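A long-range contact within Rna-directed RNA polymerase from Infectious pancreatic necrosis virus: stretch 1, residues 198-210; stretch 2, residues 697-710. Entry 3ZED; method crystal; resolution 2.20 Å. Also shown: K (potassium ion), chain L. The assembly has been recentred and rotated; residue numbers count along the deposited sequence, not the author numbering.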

# COMPACT_ATOMS: atom_id res chain seq x y z
N ALA B 198 14.31 14.22 4.10
CA ALA B 198 13.67 14.17 5.42
C ALA B 198 12.94 15.48 5.73
O ALA B 198 11.83 15.45 6.26
CB ALA B 198 14.71 13.87 6.49
N LYS B 199 13.54 16.63 5.36
CA LYS B 199 12.95 17.96 5.55
C LYS B 199 11.69 18.12 4.68
O LYS B 199 10.74 18.77 5.10
CB LYS B 199 13.98 19.07 5.24
CG LYS B 199 15.16 19.16 6.21
CD LYS B 199 14.78 19.35 7.69
CE LYS B 199 14.23 20.73 7.99
NZ LYS B 199 13.85 20.87 9.41
N LEU B 200 11.67 17.50 3.47
CA LEU B 200 10.50 17.55 2.60
C LEU B 200 9.41 16.65 3.19
O LEU B 200 8.26 17.08 3.30
CB LEU B 200 10.83 17.11 1.16
CG LEU B 200 11.78 17.99 0.34
CD1 LEU B 200 12.26 17.24 -0.89
CD2 LEU B 200 11.11 19.30 -0.09
N LEU B 201 9.79 15.44 3.63
CA LEU B 201 8.88 14.46 4.23
C LEU B 201 8.31 14.97 5.54
O LEU B 201 7.22 14.56 5.89
CB LEU B 201 9.55 13.09 4.43
CG LEU B 201 9.88 12.33 3.15
CD1 LEU B 201 10.91 11.26 3.40
CD2 LEU B 201 8.59 11.76 2.48
N GLU B 202 9.00 15.88 6.24
CA GLU B 202 8.44 16.45 7.48
C GLU B 202 7.14 17.20 7.15
O GLU B 202 6.23 17.26 7.98
CB GLU B 202 9.44 17.39 8.13
CG GLU B 202 10.52 16.69 8.94
CD GLU B 202 11.55 17.61 9.57
OE1 GLU B 202 11.51 18.83 9.32
OE2 GLU B 202 12.40 17.11 10.35
N GLN B 203 7.05 17.73 5.92
CA GLN B 203 5.90 18.47 5.40
C GLN B 203 4.89 17.56 4.66
O GLN B 203 3.69 17.69 4.93
CB GLN B 203 6.36 19.60 4.45
CG GLN B 203 7.38 20.59 5.04
CD GLN B 203 6.96 21.14 6.39
OE1 GLN B 203 5.78 21.49 6.61
NE2 GLN B 203 7.91 21.20 7.32
N THR B 204 5.35 16.70 3.71
CA THR B 204 4.48 15.85 2.87
C THR B 204 4.06 14.57 3.57
O THR B 204 3.03 13.99 3.21
CB THR B 204 5.18 15.53 1.55
OG1 THR B 204 6.28 14.65 1.83
CG2 THR B 204 5.68 16.78 0.83
N LEU B 205 4.84 14.11 4.55
CA LEU B 205 4.48 12.92 5.34
C LEU B 205 4.82 13.17 6.82
O LEU B 205 5.76 12.56 7.34
CB LEU B 205 5.13 11.62 4.82
CG LEU B 205 4.57 10.31 5.38
CD1 LEU B 205 3.31 9.87 4.65
CD2 LEU B 205 5.58 9.24 5.30
N PRO B 206 4.08 14.06 7.53
CA PRO B 206 4.38 14.30 8.95
C PRO B 206 4.14 13.03 9.78
O PRO B 206 3.14 12.33 9.58
CB PRO B 206 3.40 15.40 9.34
CG PRO B 206 2.28 15.32 8.35
CD PRO B 206 2.95 14.90 7.07
N ILE B 207 5.11 12.70 10.64
CA ILE B 207 5.00 11.51 11.48
C ILE B 207 5.22 11.86 12.95
O ILE B 207 5.90 12.84 13.27
CB ILE B 207 5.97 10.36 11.04
CG1 ILE B 207 7.47 10.79 11.11
CG2 ILE B 207 5.55 9.76 9.69
CD1 ILE B 207 8.53 9.67 11.04
N ASN B 208 4.68 11.03 13.83
CA ASN B 208 4.93 11.10 15.26
C ASN B 208 5.86 9.96 15.62
O ASN B 208 6.10 9.09 14.78
CB ASN B 208 3.63 11.01 16.06
CG ASN B 208 2.85 12.28 16.05
OD1 ASN B 208 3.35 13.34 16.46
ND2 ASN B 208 1.61 12.19 15.61
N THR B 209 6.35 9.94 16.86
CA THR B 209 7.19 8.83 17.29
C THR B 209 6.27 7.67 17.64
O THR B 209 5.12 7.94 18.01
CB THR B 209 8.05 9.22 18.52
OG1 THR B 209 7.19 9.37 19.65
CG2 THR B 209 8.94 10.46 18.29
N PRO B 210 6.74 6.39 17.65
CA PRO B 210 5.88 5.32 18.20
C PRO B 210 5.54 5.61 19.67
O PRO B 210 6.27 6.38 20.31
CB PRO B 210 6.76 4.07 18.10
CG PRO B 210 7.81 4.41 17.08
CD PRO B 210 8.06 5.86 17.25
N GLN B 697 -0.32 22.54 13.10
CA GLN B 697 0.80 22.53 12.17
C GLN B 697 1.50 21.17 12.28
O GLN B 697 1.16 20.39 13.18
CB GLN B 697 1.74 23.70 12.45
CG GLN B 697 1.16 25.04 12.01
CD GLN B 697 2.04 26.21 12.38
OE1 GLN B 697 2.66 26.25 13.44
NE2 GLN B 697 2.08 27.22 11.52
N THR B 698 2.43 20.84 11.35
CA THR B 698 3.15 19.55 11.37
C THR B 698 4.00 19.39 12.67
O THR B 698 4.43 20.40 13.23
CB THR B 698 4.06 19.42 10.13
OG1 THR B 698 4.92 20.56 10.04
CG2 THR B 698 3.27 19.19 8.83
N PRO B 699 4.25 18.14 13.15
CA PRO B 699 5.08 17.97 14.37
C PRO B 699 6.50 18.54 14.24
O PRO B 699 6.99 19.11 15.21
CB PRO B 699 5.12 16.45 14.55
CG PRO B 699 3.94 15.93 13.80
CD PRO B 699 3.79 16.84 12.63
N ARG B 700 7.14 18.41 13.07
CA ARG B 700 8.48 18.96 12.84
C ARG B 700 8.39 20.15 11.88
O ARG B 700 7.53 20.15 10.99
CB ARG B 700 9.46 17.91 12.30
CG ARG B 700 9.45 16.60 13.07
CD ARG B 700 10.68 16.37 13.91
NE ARG B 700 10.54 15.14 14.68
CZ ARG B 700 11.43 14.65 15.54
NH1 ARG B 700 12.57 15.31 15.78
NH2 ARG B 700 11.18 13.52 16.19
N SER B 701 9.27 21.18 12.09
CA SER B 701 9.30 22.45 11.33
C SER B 701 7.84 22.96 11.14
O SER B 701 7.38 23.05 10.00
CB SER B 701 10.03 22.28 9.99
OG SER B 701 11.34 21.77 10.17
N PRO B 702 7.09 23.19 12.26
CA PRO B 702 5.68 23.57 12.13
C PRO B 702 5.40 24.85 11.37
O PRO B 702 4.42 24.91 10.62
CB PRO B 702 5.21 23.72 13.59
CG PRO B 702 6.23 23.05 14.42
CD PRO B 702 7.51 23.12 13.68
N LYS B 703 6.23 25.88 11.56
CA LYS B 703 6.03 27.19 10.95
C LYS B 703 6.45 27.22 9.48
O LYS B 703 6.04 28.13 8.76
CB LYS B 703 6.79 28.28 11.73
N LYS B 704 7.24 26.24 9.03
CA LYS B 704 7.71 26.18 7.65
C LYS B 704 6.71 25.52 6.72
O LYS B 704 6.10 24.51 7.07
CB LYS B 704 9.06 25.44 7.55
CG LYS B 704 10.20 26.15 8.28
CD LYS B 704 11.58 25.76 7.73
CE LYS B 704 12.10 26.70 6.66
NZ LYS B 704 12.41 28.05 7.19
N THR B 705 6.53 26.09 5.52
CA THR B 705 5.69 25.53 4.47
C THR B 705 6.60 24.67 3.58
O THR B 705 7.82 24.82 3.63
CB THR B 705 4.99 26.65 3.66
OG1 THR B 705 5.98 27.49 3.04
CG2 THR B 705 4.02 27.47 4.50
N LEU B 706 6.01 23.82 2.72
CA LEU B 706 6.75 22.98 1.77
C LEU B 706 7.61 23.87 0.85
O LEU B 706 8.75 23.52 0.55
CB LEU B 706 5.75 22.14 0.95
CG LEU B 706 6.29 21.37 -0.26
CD1 LEU B 706 7.30 20.27 0.16
CD2 LEU B 706 5.17 20.79 -1.06
N ASP B 707 7.06 25.03 0.45
CA ASP B 707 7.67 26.02 -0.43
C ASP B 707 8.95 26.62 0.19
O ASP B 707 9.96 26.72 -0.50
CB ASP B 707 6.66 27.13 -0.76
CG ASP B 707 5.36 26.60 -1.36
OD1 ASP B 707 4.58 25.98 -0.61
OD2 ASP B 707 5.14 26.80 -2.58
N GLU B 708 8.90 26.97 1.50
CA GLU B 708 10.06 27.52 2.23
C GLU B 708 11.16 26.48 2.34
O GLU B 708 12.33 26.82 2.21
CB GLU B 708 9.65 28.04 3.62
CG GLU B 708 8.79 29.29 3.54
CD GLU B 708 8.14 29.78 4.82
OE1 GLU B 708 7.64 28.94 5.61
OE2 GLU B 708 8.10 31.01 5.02
N VAL B 709 10.79 25.21 2.54
CA VAL B 709 11.72 24.07 2.64
C VAL B 709 12.42 23.86 1.28
O VAL B 709 13.64 23.71 1.24
CB VAL B 709 11.02 22.78 3.16
CG1 VAL B 709 11.98 21.59 3.15
CG2 VAL B 709 10.44 22.99 4.56
N THR B 710 11.65 23.92 0.17
CA THR B 710 12.17 23.76 -1.20
C THR B 710 13.17 24.87 -1.55
O THR B 710 14.22 24.58 -2.13
CB THR B 710 11.03 23.68 -2.23
OG1 THR B 710 10.19 22.58 -1.91
CG2 THR B 710 11.54 23.49 -3.64
K K L . 4.86 23.02 8.70
O HOH W 1 2.14 22.96 9.11

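Q203 is the centre of this contact, with 112 Å² of its surface covered by stretch 2. It lies near the end of helix 198-204, and its CA-to-CB bond points toward the other stretch. Its amide group does two jobs. Q203 NE2 donates a hydrogen bond to S701 O at 3.3 Å, with an N-H...O angle of 160°. Q203 OE1 binds the potassium ion at 2.8 Å. The other protein ligands all come from the loop of stretch 2: T698 OG1, S701 O, P702 O and K704 O, at 2.5 to 2.8 Å from K. Water 1 is also a ligand, at 2.8 Å from its O to K, and accepts a hydrogen bond from T698 N. Q203 OE1 and K704 O are 3.1 Å apart but share no hydrogen bond; both face the cation. T698 OG1 gives its proton to R700 O at 2.8 Å, so a lone pair of T698 OG1 can face the cation.

V709 and R700 each have 66 Å² covered. The CA-to-CB bond of V709 points toward stretch 1. Helix 198-204 runs nearly antiparallel to helix 706-710 at 174°, with the axes 9.5 Å apart at closest approach. V709 CG1 lies 3.6 Å from K199 O and 4.1 Å from L200 CD2, while V709 CG2 is 3.9 Å from Q203 CG. L706 extends this apolar patch, its CD1 3.9 Å from L200 CD2.

The closest approach of the R700 side chain is at its base, where R700 CB is 3.5 Å from E202 CD, and the end of the side chain leads away. T209 CG2 lies at the edge of the guanidinium, 4.3 Å from R700 NH2. At S701, the next residue, S701 OG accepts a hydrogen bond from K199 NZ at 2.8 Å. K199 NZ also forms a salt bridge with E202 OE1 at 3.1 Å. One lysine thus ties the loop to its own helix. Farther along, P206 CB packs against P699 CD at 3.6 Å.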